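Local coordinates for PbICP-C (Plasmodium berghei, PDB 3PNR), which probably inhibits papain-like cysteine peptidases, as the C-terminal, chagasin-like part of a Plasmodium inhibitor of the falstatin family, at residues L31-I36 / N178-Y183; W69-I74 / I163-Y168; S97-V102 / G159-V164; S101-K106 / R150-G155. All coordinates share one frame; numbering follows the deposited sequence.

Overall arrangement
The four contacts describe a two-sheet beta sandwich without helices. Contact 2 lies within one sheet, between strands 68-75 and 159-168, and contact 4 within the other, between strands 100-107 and 146-155. Contacts 1 and 3 bridge the two sheets by side chains, their centres about 16 Å apart. Contacts 2 and 3 share Ile163 and Val164, contacts 3 and 4 share Ser101 and Val102, and the centres of contacts 3 and 4 are about 10 Å apart. Along the chain, contact 1 joins the first and last strands and encloses the other three. Residues distant in sequence thereby close a single core, consistent with a compact framework that could present inhibitory loops.

Contact 1 (L31-I36 / N178-Y183); sequences LKLGNI and NTKIIY
Residues 31-36 run nearly antiparallel to 178-183, with end-to-end directions 161° apart and no hydrogen bond between them, and the backbones draw in from 8.2 Å between the CA atoms of Leu33 and Lys180 to 6.6 Å between those of Ile36 and Asn178. At the wider end Leu33 and Ile182 meet tip to tip, CD1 to CD1 at 3.9 Å. The same Leu33 CD1 also rests on the aliphatic part of Lys180, 4.2 Å from its CG. Lys180 bends at its second torsion (chi2 -53°), which carries its chain along the strand beneath the turn of the other segment. A cis peptide bond precedes Gly34, whose CA lies over the lysine chain, 4.1 Å from Lys180 CE. The ammonium group finds its main partner in Glu43, through a salt bridge, while the Asn35 carbonyl oxygen stays 4.0 Å from Lys180 NZ. At the narrow end the Ile36 side chain passes across Asn178, its CD1 3.6 Å from Asn178 CB. This methyl flanks an amide already engaged, since Asn178 OD1 accepts hydrogen bonds from Asn41 ND2 and from the backbone N of Ser37. Ile36 and Asn178 also pack against polar side chains of another protein chain in the assembly. Leu33 and Ile182 belong to the core between the two sheets of a beta sandwich, while the loop 34-36 closes one end of it, with edge strand 29-33 of one sheet laid over strand 178-186 of the other, consistent with the immunoglobulin-like fold of chagasin-type inhibitors.

Contact 2 (W69-I74 / I163-Y168); sequences WVLLGI and IVYSYY
Tyr167 CB sits squarely over the six-membered ring of Trp69, 3.5 Å from its centroid and 1° off the normal, in a CH-pi contact. The tyrosine ring continues across the five-membered ring, whose plane is turned 31° from its own, an oblique pairing. With CG anti to the carbonyl carbon (chi1 -74°), Trp69 swings its indole across the neighbouring strand into this position; its NE1 is held by Glu60 O, and Tyr167 OH is bonded to the backbone N of Asn62, so both rings are also fixed by strand 54-62 and its end. On the opposite face of the sheet this end is buried too, and Val70 CG2 touches Tyr168 CE1 at 3.6 Å. Further along the Trp69 face Leu71 CD1 touches both Ile163 CG2 and Tyr165 CE1, at 3.8 Å each. Strands 68-75 and 159-168 are antiparallel neighbours in the four-stranded sheet of the sandwich, and their register is shifted by one residue at a classic beta bulge: Leu72 and Gly73 both face Val164, which receives Leu72 N at its O (2.7 Å) and gives its own N to Gly73 O (2.8 Å). Around and beyond the bulge the contact is more open, for Leu72, Gly73 and Ile74 are all partly exposed. Ile74 CD1 lies alongside Ile163, 3.6 Å from its CG2, and Leu72 lays CD1 against Ser166 CB at the same separation, while Phe86 and Pro87 from a loop lie against the leucine.

Contact 3 (S97-V102 / G159-V164); sequences SEEISV and GKYYIV
Ile163 CD1 is the main bump of this contact: it projects from its strand and meets Val102 CG2 tip to tip at 3.7 Å, with Ile100 CD1 4.1 Å away beside it. The Ile163 chain is extended (chi2 -169°), which carries the methyl into the hollow between the two side chains opposite. Ile100 in turn supplies a bump for Tyr161. Its CD1 lies over one face of the ring, 4.2 Å from the centroid and 25° off the normal, set toward the CG side, as the two side chains slide past each other in opposite directions. Glu99 borders the far end of the ring: its CB stands 3.3 Å from Tyr161 OH, and OE1 comes to the ring edge near its plane, 3.8 Å from CE1, with the carboxylate steeply turned against the ring. That carboxylate is salt-bridged to Lys76, and the tyrosine hydroxyl bonds to Lys157 O. The tight turn leading into the strand is held at Ile100 O, which accepts from both Ser97 N and Ser97 OG. Strands 100-102 and 159-164 run nearly parallel, 12° apart with axes 10.1 Å distant, on opposing sheets of the sandwich, where Ile74 of strand 68-75 and Ile153 of strand 146-155 also pack against the contact.

Contact 4 (S101-K106 / R150-G155); sequences SVTQPK and RSVIKG
The flat groups that meet here are peptide groups, paired by hydrogen bonds: Arg150 N reaches Lys106 O in the carbonyl plane at 2.9 Å, whereas Lys106 N approaches Arg150 O from above the carbonyl plane, 38° out of it. At the other end Ser101 and Lys154 form a second hydrogen-bonded pair, with both bonds at 3.0 Å. Between them the ladder breaks and the register shifts by one residue, and side chains take over. Thr103 OG1, placed between its own N and carbonyl carbon (chi1 52°), accepts a hydrogen bond from Val152 N at 2.9 Å, while Thr103 N still bonds to Val152 O. Ser151 OG donates to the carbonyl of Thr103, though the length of that bond is doubtful; the same hydroxyl also pairs with Tyr165 OH of the facing sheet. On the interior face Val102 and Ile153 lie side by side, CG1 to CG1. Gln104 points off the strand, and its NE2 bonds to Leu71 O and Lys93 O, while Pro105 packs on Trp69 and Leu71. At the Lys106 end Arg150 reaches Asp58 in a salt bridge. The whole is an antiparallel strand pair with an interrupted ladder, its break bridged by the Thr103 hydroxyl, consistent with the immunoglobulin-like sandwich of chagasin-type inhibitors.

Contact 1 (L31-I36 / N178-Y183)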
loop_
_atom_site.group_PDB
_atom_site.type_symbol
_atom_site.label_atom_id
_atom_site.label_comp_id
_atom_site.label_asym_id
_atom_site.label_seq_id
_atom_site.Cartn_x
_atom_site.Cartn_y
_atom_site.Cartn_z
ATOM N N LEU B 31 9.421 17.809 18.225
ATOM C CA LEU B 31 7.969 17.672 18.342
ATOM C C LEU B 31 7.413 16.568 17.430
ATOM O O LEU B 31 7.544 16.644 16.205
ATOM C CB LEU B 31 7.305 19.002 17.993
ATOM C CG LEU B 31 5.782 19.062 18.049
ATOM C CD1 LEU B 31 5.303 19.036 19.494
ATOM C CD2 LEU B 31 5.285 20.311 17.333
ATOM N N LYS B 32 6.775 15.557 18.021
ATOM C CA LYS B 32 6.264 14.420 17.243
ATOM C C LYS B 32 4.732 14.358 17.121
ATOM O O LYS B 32 4.021 14.268 18.121
ATOM C CB LYS B 32 6.810 13.091 17.782
ATOM C CG LYS B 32 6.109 12.554 19.021
ATOM C CD LYS B 32 6.618 11.145 19.356
ATOM C CE LYS B 32 5.988 10.585 20.630
ATOM N NZ LYS B 32 6.600 9.284 21.027
ATOM N N LEU B 33 4.246 14.394 15.880
ATOM C CA LEU B 33 2.814 14.334 15.579
ATOM C C LEU B 33 2.527 13.180 14.619
ATOM O O LEU B 33 3.408 12.771 13.865
ATOM C CB LEU B 33 2.357 15.652 14.952
ATOM C CG LEU B 33 2.844 16.929 15.650
ATOM C CD1 LEU B 33 2.203 18.162 15.042
ATOM C CD2 LEU B 33 2.561 16.873 17.144
ATOM N N GLY B 34 1.310 12.645 14.630
ATOM C CA GLY B 34 0.233 13.074 15.499
ATOM C C GLY B 34 -0.955 12.176 15.197
ATOM O O GLY B 34 -1.176 11.827 14.038
ATOM N N ASN B 35 -1.708 11.794 16.226
ATOM C CA ASN B 35 -2.811 10.836 16.086
ATOM C C ASN B 35 -3.604 10.966 14.789
ATOM O O ASN B 35 -4.319 11.947 14.584
ATOM C CB ASN B 35 -3.762 10.921 17.283
ATOM C CG ASN B 35 -3.164 10.328 18.548
ATOM O OD1 ASN B 35 -1.942 10.221 18.682
ATOM N ND2 ASN B 35 -4.027 9.939 19.486
ATOM N N ILE B 36 -3.479 9.964 13.924
ATOM C CA ILE B 36 -4.149 9.984 12.624
ATOM C C ILE B 36 -5.570 9.426 12.684
ATOM O O ILE B 36 -5.820 8.379 13.278
ATOM C CB ILE B 36 -3.345 9.217 11.553
ATOM C CG1 ILE B 36 -2.091 10.004 11.158
ATOM C CG2 ILE B 36 -4.210 8.942 10.334
ATOM C CD1 ILE B 36 -2.348 11.464 10.885
ATOM N N ASN B 178 -5.340 14.595 7.118
ATOM C CA ASN B 178 -4.995 15.075 8.453
ATOM C C ASN B 178 -3.977 16.210 8.352
ATOM O O ASN B 178 -2.816 15.989 7.990
ATOM C CB ASN B 178 -4.406 13.953 9.315
ATOM C CG ASN B 178 -5.437 12.916 9.731
ATOM O OD1 ASN B 178 -5.719 12.753 10.918
ATOM N ND2 ASN B 178 -5.992 12.200 8.759
ATOM N N THR B 179 -4.405 17.423 8.691
ATOM C CA THR B 179 -3.564 18.595 8.512
ATOM C C THR B 179 -3.006 19.093 9.835
ATOM O O THR B 179 -3.735 19.198 10.824
ATOM C CB THR B 179 -4.350 19.700 7.819
ATOM O OG1 THR B 179 -4.977 19.156 6.645
ATOM C CG2 THR B 179 -3.438 20.854 7.435
ATOM N N LYS B 180 -1.704 19.368 9.855
ATOM C CA LYS B 180 -1.043 19.908 11.041
ATOM C C LYS B 180 -0.480 21.304 10.787
ATOM O O LYS B 180 0.463 21.469 10.012
ATOM C CB LYS B 180 0.088 18.997 11.516
ATOM C CG LYS B 180 -0.298 17.539 11.733
ATOM C CD LYS B 180 -1.497 17.359 12.653
ATOM C CE LYS B 180 -1.592 15.911 13.131
ATOM N NZ LYS B 180 -3.005 15.448 13.249
ATOM N N ILE B 181 -1.072 22.301 11.441
ATOM C CA ILE B 181 -0.518 23.650 11.460
ATOM C C ILE B 181 0.347 23.858 12.699
ATOM O O ILE B 181 -0.121 23.713 13.825
ATOM C CB ILE B 181 -1.619 24.702 11.503
ATOM C CG1 ILE B 181 -2.637 24.448 10.390
ATOM C CG2 ILE B 181 -1.006 26.106 11.432
ATOM C CD1 ILE B 181 -4.048 24.822 10.767
ATOM N N ILE B 182 1.612 24.188 12.485
ATOM C CA ILE B 182 2.487 24.571 13.582
ATOM C C ILE B 182 2.529 26.087 13.640
ATOM O O ILE B 182 2.892 26.742 12.657
ATOM C CB ILE B 182 3.921 24.063 13.383
ATOM C CG1 ILE B 182 3.906 22.608 12.922
ATOM C CG2 ILE B 182 4.721 24.231 14.662
ATOM C CD1 ILE B 182 2.923 21.761 13.679
ATOM N N TYR B 183 2.139 26.641 14.784
ATOM C CA TYR B 183 2.232 28.078 14.998
ATOM C C TYR B 183 3.501 28.405 15.780
ATOM O O TYR B 183 3.526 28.329 17.007
ATOM C CB TYR B 183 0.999 28.609 15.720
ATOM C CG TYR B 183 1.006 30.109 15.838
ATOM C CD1 TYR B 183 0.983 30.912 14.704
ATOM C CD2 TYR B 183 1.049 30.727 17.080
ATOM C CE1 TYR B 183 0.997 32.288 14.802
ATOM C CE2 TYR B 183 1.062 32.103 17.191
ATOM C CZ TYR B 183 1.036 32.881 16.050
ATOM O OH TYR B 183 1.048 34.256 16.158
#

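Contact 2 (W69-I74 / I163-Y168)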
loop_
_atom_site.group_PDB
_atom_site.type_symbol
_atom_site.label_atom_id
_atom_site.label_comp_id
_atom_site.label_asym_id
_atom_site.label_seq_id
_atom_site.Cartn_x
_atom_site.Cartn_y
_atom_site.Cartn_z
ATOM N N TRP B 69 3.161 12.475 3.946
ATOM C CA TRP B 69 3.277 13.791 4.565
ATOM C C TRP B 69 3.923 14.785 3.605
ATOM O O TRP B 69 5.024 14.541 3.094
ATOM C CB TRP B 69 4.136 13.697 5.821
ATOM C CG TRP B 69 3.457 13.060 6.981
ATOM C CD1 TRP B 69 3.622 11.785 7.422
ATOM C CD2 TRP B 69 2.497 13.672 7.861
ATOM N NE1 TRP B 69 2.827 11.559 8.522
ATOM C CE2 TRP B 69 2.129 12.702 8.813
ATOM C CE3 TRP B 69 1.914 14.944 7.930
ATOM C CZ2 TRP B 69 1.207 12.963 9.827
ATOM C CZ3 TRP B 69 0.997 15.205 8.939
ATOM C CH2 TRP B 69 0.653 14.220 9.873
ATOM N N VAL B 70 3.241 15.904 3.370
ATOM C CA VAL B 70 3.756 16.966 2.505
ATOM C C VAL B 70 3.794 18.312 3.233
ATOM O O VAL B 70 2.814 18.710 3.868
ATOM C CB VAL B 70 2.889 17.102 1.249
ATOM C CG1 VAL B 70 3.520 18.056 0.245
ATOM C CG2 VAL B 70 2.677 15.751 0.632
ATOM N N LEU B 71 4.925 19.007 3.159
ATOM C CA LEU B 71 4.986 20.379 3.663
ATOM C C LEU B 71 4.301 21.282 2.655
ATOM O O LEU B 71 4.744 21.395 1.513
ATOM C CB LEU B 71 6.421 20.842 3.882
ATOM C CG LEU B 71 6.570 22.367 4.004
ATOM C CD1 LEU B 71 6.069 22.883 5.353
ATOM C CD2 LEU B 71 8.017 22.789 3.761
ATOM N N LEU B 72 3.215 21.917 3.079
ATOM C CA LEU B 72 2.338 22.617 2.150
ATOM C C LEU B 72 2.528 24.129 2.117
ATOM O O LEU B 72 2.186 24.771 1.125
ATOM C CB LEU B 72 0.872 22.282 2.444
ATOM C CG LEU B 72 0.413 20.880 2.039
ATOM C CD1 LEU B 72 -1.002 20.647 2.531
ATOM C CD2 LEU B 72 0.509 20.690 0.527
ATOM N N GLY B 73 3.055 24.706 3.191
ATOM C CA GLY B 73 3.242 26.145 3.203
ATOM C C GLY B 73 3.694 26.791 4.497
ATOM O O GLY B 73 3.509 26.240 5.586
ATOM N N ILE B 74 4.304 27.967 4.349
ATOM C CA ILE B 74 4.617 28.861 5.457
ATOM C C ILE B 74 3.825 30.150 5.239
ATOM O O ILE B 74 3.909 30.751 4.166
ATOM C CB ILE B 74 6.119 29.201 5.493
ATOM C CG1 ILE B 74 6.964 27.941 5.314
ATOM C CG2 ILE B 74 6.482 29.885 6.804
ATOM C CD1 ILE B 74 7.141 27.138 6.592
ATOM N N ILE B 163 3.275 27.170 9.828
ATOM C CA ILE B 163 3.837 26.090 9.022
ATOM C C ILE B 163 2.806 24.981 8.839
ATOM O O ILE B 163 2.277 24.449 9.818
ATOM C CB ILE B 163 5.088 25.501 9.688
ATOM C CG1 ILE B 163 6.023 26.631 10.126
ATOM C CG2 ILE B 163 5.783 24.534 8.745
ATOM C CD1 ILE B 163 7.387 26.161 10.563
ATOM N N VAL B 164 2.514 24.636 7.589
ATOM C CA VAL B 164 1.443 23.675 7.314
ATOM C C VAL B 164 1.918 22.329 6.758
ATOM O O VAL B 164 2.604 22.257 5.738
ATOM C CB VAL B 164 0.373 24.275 6.394
ATOM C CG1 VAL B 164 -0.757 23.285 6.190
ATOM C CG2 VAL B 164 -0.153 25.570 6.984
ATOM N N TYR B 165 1.557 21.263 7.457
ATOM C CA TYR B 165 1.841 19.912 6.997
ATOM C C TYR B 165 0.528 19.186 6.792
ATOM O O TYR B 165 -0.461 19.461 7.478
ATOM C CB TYR B 165 2.636 19.148 8.044
ATOM C CG TYR B 165 4.002 19.705 8.342
ATOM C CD1 TYR B 165 5.075 19.439 7.504
ATOM C CD2 TYR B 165 4.227 20.475 9.477
ATOM C CE1 TYR B 165 6.332 19.933 7.777
ATOM C CE2 TYR B 165 5.484 20.975 9.764
ATOM C CZ TYR B 165 6.533 20.700 8.908
ATOM O OH TYR B 165 7.788 21.188 9.179
ATOM N N SER B 166 0.506 18.240 5.865
ATOM C CA SER B 166 -0.662 17.388 5.762
ATOM C C SER B 166 -0.315 15.991 5.303
ATOM O O SER B 166 0.586 15.791 4.490
ATOM C CB SER B 166 -1.722 18.006 4.854
ATOM O OG SER B 166 -3.015 17.567 5.246
ATOM N N TYR B 167 -1.048 15.035 5.864
ATOM C CA TYR B 167 -0.980 13.629 5.511
ATOM C C TYR B 167 -2.219 13.388 4.673
ATOM O O TYR B 167 -3.339 13.393 5.192
ATOM C CB TYR B 167 -1.047 12.805 6.796
ATOM C CG TYR B 167 -0.622 11.354 6.695
ATOM C CD1 TYR B 167 0.633 11.004 6.214
ATOM C CD2 TYR B 167 -1.465 10.332 7.129
ATOM C CE1 TYR B 167 1.027 9.673 6.141
ATOM C CE2 TYR B 167 -1.082 9.008 7.065
ATOM C CZ TYR B 167 0.164 8.683 6.572
ATOM O OH TYR B 167 0.544 7.366 6.503
ATOM N N TYR B 168 -2.026 13.213 3.369
ATOM C CA TYR B 168 -3.154 13.041 2.461
ATOM C C TYR B 168 -2.790 12.131 1.289
ATOM O O TYR B 168 -1.628 11.765 1.116
ATOM C CB TYR B 168 -3.681 14.407 1.972
ATOM C CG TYR B 168 -2.809 15.101 0.951
ATOM C CD1 TYR B 168 -1.658 15.787 1.339
ATOM C CD2 TYR B 168 -3.127 15.070 -0.402
ATOM C CE1 TYR B 168 -0.850 16.417 0.405
ATOM C CE2 TYR B 168 -2.319 15.691 -1.350
ATOM C CZ TYR B 168 -1.184 16.370 -0.940
ATOM O OH TYR B 168 -0.380 17.002 -1.872
#

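Contact 3 (S97-V102 / G159-V164)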
loop_
_atom_site.group_PDB
_atom_site.type_symbol
_atom_site.label_atom_id
_atom_site.label_comp_id
_atom_site.label_asym_id
_atom_site.label_seq_id
_atom_site.Cartn_x
_atom_site.Cartn_y
_atom_site.Cartn_z
ATOM N N SER B 97 13.823 30.979 3.272
ATOM C CA SER B 97 13.709 32.432 3.171
ATOM C C SER B 97 14.669 33.118 4.139
ATOM O O SER B 97 15.359 32.457 4.919
ATOM C CB SER B 97 12.271 32.896 3.429
ATOM O OG SER B 97 11.953 32.849 4.811
ATOM N N GLU B 98 14.715 34.444 4.081
ATOM C CA GLU B 98 15.562 35.213 4.980
ATOM C C GLU B 98 15.118 35.024 6.427
ATOM O O GLU B 98 15.944 34.985 7.339
ATOM C CB GLU B 98 15.536 36.698 4.605
ATOM C CG GLU B 98 14.141 37.319 4.586
ATOM C CD GLU B 98 14.172 38.838 4.475
ATOM O OE1 GLU B 98 15.154 39.381 3.922
ATOM O OE2 GLU B 98 13.210 39.488 4.940
ATOM N N GLU B 99 13.810 34.892 6.627
ATOM C CA GLU B 99 13.233 34.811 7.964
ATOM C C GLU B 99 13.240 33.397 8.540
ATOM O O GLU B 99 13.530 33.201 9.721
ATOM C CB GLU B 99 11.801 35.346 7.953
ATOM C CG GLU B 99 11.658 36.720 7.326
ATOM C CD GLU B 99 10.213 37.149 7.195
ATOM O OE1 GLU B 99 9.372 36.302 6.823
ATOM O OE2 GLU B 99 9.917 38.332 7.460
ATOM N N ILE B 100 12.914 32.415 7.705
ATOM C CA ILE B 100 12.743 31.044 8.180
ATOM C C ILE B 100 13.085 30.015 7.105
ATOM O O ILE B 100 13.040 30.310 5.910
ATOM C CB ILE B 100 11.290 30.809 8.660
ATOM C CG1 ILE B 100 11.163 29.476 9.409
ATOM C CG2 ILE B 100 10.318 30.894 7.479
ATOM C CD1 ILE B 100 9.948 29.405 10.335
ATOM N N SER B 101 13.430 28.807 7.536
ATOM C CA SER B 101 13.650 27.711 6.598
ATOM C C SER B 101 13.056 26.393 7.115
ATOM O O SER B 101 13.317 25.978 8.253
ATOM C CB SER B 101 15.139 27.549 6.282
ATOM O OG SER B 101 15.802 26.857 7.323
ATOM N N VAL B 102 12.243 25.754 6.274
ATOM C CA VAL B 102 11.637 24.467 6.615
ATOM C C VAL B 102 11.711 23.460 5.459
ATOM O O VAL B 102 11.484 23.797 4.292
ATOM C CB VAL B 102 10.179 24.621 7.104
ATOM C CG1 VAL B 102 9.785 23.416 7.947
ATOM C CG2 VAL B 102 10.009 25.910 7.909
ATOM N N GLY B 159 9.514 36.576 14.762
ATOM C CA GLY B 159 8.242 36.646 14.066
ATOM C C GLY B 159 7.267 35.542 14.434
ATOM O O GLY B 159 7.538 34.713 15.305
ATOM N N LYS B 160 6.114 35.549 13.773
ATOM C CA LYS B 160 5.119 34.490 13.920
ATOM C C LYS B 160 4.923 33.792 12.579
ATOM O O LYS B 160 4.725 34.444 11.552
ATOM C CB LYS B 160 3.787 35.052 14.416
ATOM C CG LYS B 160 3.850 35.677 15.794
ATOM C CD LYS B 160 4.387 34.696 16.821
ATOM C CE LYS B 160 4.341 35.294 18.219
ATOM N NZ LYS B 160 4.968 36.649 18.273
ATOM N N TYR B 161 4.983 32.466 12.591
ATOM C CA TYR B 161 4.928 31.700 11.351
ATOM C C TYR B 161 3.943 30.534 11.427
ATOM O O TYR B 161 3.954 29.758 12.387
ATOM C CB TYR B 161 6.323 31.188 10.987
ATOM C CG TYR B 161 7.388 32.265 10.965
ATOM C CD1 TYR B 161 7.594 33.042 9.833
ATOM C CD2 TYR B 161 8.190 32.501 12.075
ATOM C CE1 TYR B 161 8.565 34.022 9.807
ATOM C CE2 TYR B 161 9.166 33.482 12.058
ATOM C CZ TYR B 161 9.346 34.239 10.921
ATOM O OH TYR B 161 10.312 35.216 10.898
ATOM N N TYR B 162 3.087 30.430 10.412
ATOM C CA TYR B 162 2.186 29.290 10.257
ATOM C C TYR B 162 2.794 28.285 9.286
ATOM O O TYR B 162 2.834 28.527 8.075
ATOM C CB TYR B 162 0.816 29.739 9.735
ATOM C CG TYR B 162 -0.034 30.435 10.765
ATOM C CD1 TYR B 162 -0.671 29.715 11.766
ATOM C CD2 TYR B 162 -0.201 31.812 10.737
ATOM C CE1 TYR B 162 -1.451 30.345 12.709
ATOM C CE2 TYR B 162 -0.977 32.451 11.675
ATOM C CZ TYR B 162 -1.601 31.714 12.661
ATOM O OH TYR B 162 -2.378 32.351 13.604
ATOM N N ILE B 163 3.275 27.170 9.828
ATOM C CA ILE B 163 3.837 26.090 9.022
ATOM C C ILE B 163 2.806 24.981 8.839
ATOM O O ILE B 163 2.277 24.449 9.818
ATOM C CB ILE B 163 5.088 25.501 9.688
ATOM C CG1 ILE B 163 6.023 26.631 10.126
ATOM C CG2 ILE B 163 5.783 24.534 8.745
ATOM C CD1 ILE B 163 7.387 26.161 10.563
ATOM N N VAL B 164 2.514 24.636 7.589
ATOM C CA VAL B 164 1.443 23.675 7.314
ATOM C C VAL B 164 1.918 22.329 6.758
ATOM O O VAL B 164 2.604 22.257 5.738
ATOM C CB VAL B 164 0.373 24.275 6.394
ATOM C CG1 VAL B 164 -0.757 23.285 6.190
ATOM C CG2 VAL B 164 -0.153 25.570 6.984
#

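Contact 4 (S101-K106 / R150-G155)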
loop_
_atom_site.group_PDB
_atom_site.type_symbol
_atom_site.label_atom_id
_atom_site.label_comp_id
_atom_site.label_asym_id
_atom_site.label_seq_id
_atom_site.Cartn_x
_atom_site.Cartn_y
_atom_site.Cartn_z
ATOM N N SER B 101 13.430 28.807 7.536
ATOM C CA SER B 101 13.650 27.711 6.598
ATOM C C SER B 101 13.056 26.393 7.115
ATOM O O SER B 101 13.317 25.978 8.253
ATOM C CB SER B 101 15.139 27.549 6.282
ATOM O OG SER B 101 15.802 26.857 7.323
ATOM N N VAL B 102 12.243 25.754 6.274
ATOM C CA VAL B 102 11.637 24.467 6.615
ATOM C C VAL B 102 11.711 23.460 5.459
ATOM O O VAL B 102 11.484 23.797 4.292
ATOM C CB VAL B 102 10.179 24.621 7.104
ATOM C CG1 VAL B 102 9.785 23.416 7.947
ATOM C CG2 VAL B 102 10.009 25.910 7.909
ATOM N N THR B 103 12.033 22.218 5.795
ATOM C CA THR B 103 12.277 21.190 4.789
ATOM C C THR B 103 11.076 20.274 4.569
ATOM O O THR B 103 10.293 20.035 5.489
ATOM C CB THR B 103 13.472 20.327 5.197
ATOM O OG1 THR B 103 13.266 19.845 6.530
ATOM C CG2 THR B 103 14.752 21.145 5.150
ATOM N N GLN B 104 10.937 19.766 3.345
ATOM C CA GLN B 104 9.929 18.751 3.043
ATOM C C GLN B 104 10.210 17.501 3.867
ATOM O O GLN B 104 11.368 17.118 4.039
ATOM C CB GLN B 104 9.944 18.398 1.553
ATOM C CG GLN B 104 9.303 19.440 0.650
ATOM C CD GLN B 104 7.791 19.517 0.818
ATOM O OE1 GLN B 104 7.164 18.621 1.388
ATOM N NE2 GLN B 104 7.202 20.594 0.319
ATOM N N PRO B 105 9.152 16.857 4.391
ATOM C CA PRO B 105 9.414 15.654 5.189
ATOM C C PRO B 105 10.162 14.597 4.374
ATOM O O PRO B 105 9.898 14.438 3.180
ATOM C CB PRO B 105 8.009 15.169 5.574
ATOM C CG PRO B 105 7.146 16.390 5.486
ATOM C CD PRO B 105 7.717 17.191 4.338
ATOM N N LYS B 106 11.110 13.916 5.011
ATOM C CA LYS B 106 11.844 12.828 4.373
ATOM C C LYS B 106 11.967 11.623 5.302
ATOM O O LYS B 106 11.689 11.721 6.499
ATOM C CB LYS B 106 13.213 13.299 3.868
ATOM C CG LYS B 106 13.115 14.097 2.567
ATOM C CD LYS B 106 14.479 14.483 2.005
ATOM C CE LYS B 106 14.333 15.277 0.703
ATOM N NZ LYS B 106 15.626 15.849 0.216
ATOM N N ARG B 150 10.536 12.879 8.852
ATOM C CA ARG B 150 11.046 14.022 9.623
ATOM C C ARG B 150 11.143 15.339 8.850
ATOM O O ARG B 150 11.677 15.378 7.740
ATOM C CB ARG B 150 12.417 13.687 10.218
ATOM C CG ARG B 150 13.017 14.809 11.055
ATOM C CD ARG B 150 14.347 14.399 11.673
ATOM N NE ARG B 150 14.195 13.402 12.730
ATOM C CZ ARG B 150 14.212 13.686 14.027
ATOM N NH1 ARG B 150 14.377 14.936 14.427
ATOM N NH2 ARG B 150 14.068 12.721 14.927
ATOM N N SER B 151 10.635 16.417 9.451
ATOM C CA SER B 151 10.835 17.769 8.908
ATOM C C SER B 151 11.668 18.662 9.842
ATOM O O SER B 151 11.657 18.497 11.067
ATOM C CB SER B 151 9.501 18.447 8.565
ATOM O OG SER B 151 9.700 19.661 7.845
ATOM N N VAL B 152 12.382 19.614 9.244
ATOM C CA VAL B 152 13.317 20.468 9.969
ATOM C C VAL B 152 12.918 21.945 9.943
ATOM O O VAL B 152 12.742 22.533 8.867
ATOM C CB VAL B 152 14.732 20.330 9.383
ATOM C CG1 VAL B 152 15.706 21.218 10.134
ATOM C CG2 VAL B 152 15.171 18.879 9.426
ATOM N N ILE B 153 12.782 22.543 11.125
ATOM C CA ILE B 153 12.423 23.960 11.224
ATOM C C ILE B 153 13.529 24.803 11.866
ATOM O O ILE B 153 14.008 24.490 12.956
ATOM C CB ILE B 153 11.107 24.163 12.008
ATOM C CG1 ILE B 153 9.951 23.439 11.312
ATOM C CG2 ILE B 153 10.796 25.652 12.149
ATOM C CD1 ILE B 153 8.666 23.401 12.122
ATOM N N LYS B 154 13.921 25.878 11.185
ATOM C CA LYS B 154 14.970 26.770 11.688
ATOM C C LYS B 154 14.626 28.249 11.496
ATOM O O LYS B 154 14.404 28.711 10.372
ATOM C CB LYS B 154 16.312 26.446 11.028
ATOM C CG LYS B 154 17.431 27.419 11.353
ATOM C CD LYS B 154 18.722 26.991 10.671
ATOM C CE LYS B 154 19.680 28.156 10.495
ATOM N NZ LYS B 154 20.864 27.765 9.678
ATOM N N GLY B 155 14.587 28.982 12.606
ATOM C CA GLY B 155 14.304 30.406 12.583
ATOM C C GLY B 155 15.539 31.241 12.297
ATOM O O GLY B 155 16.653 30.884 12.687
#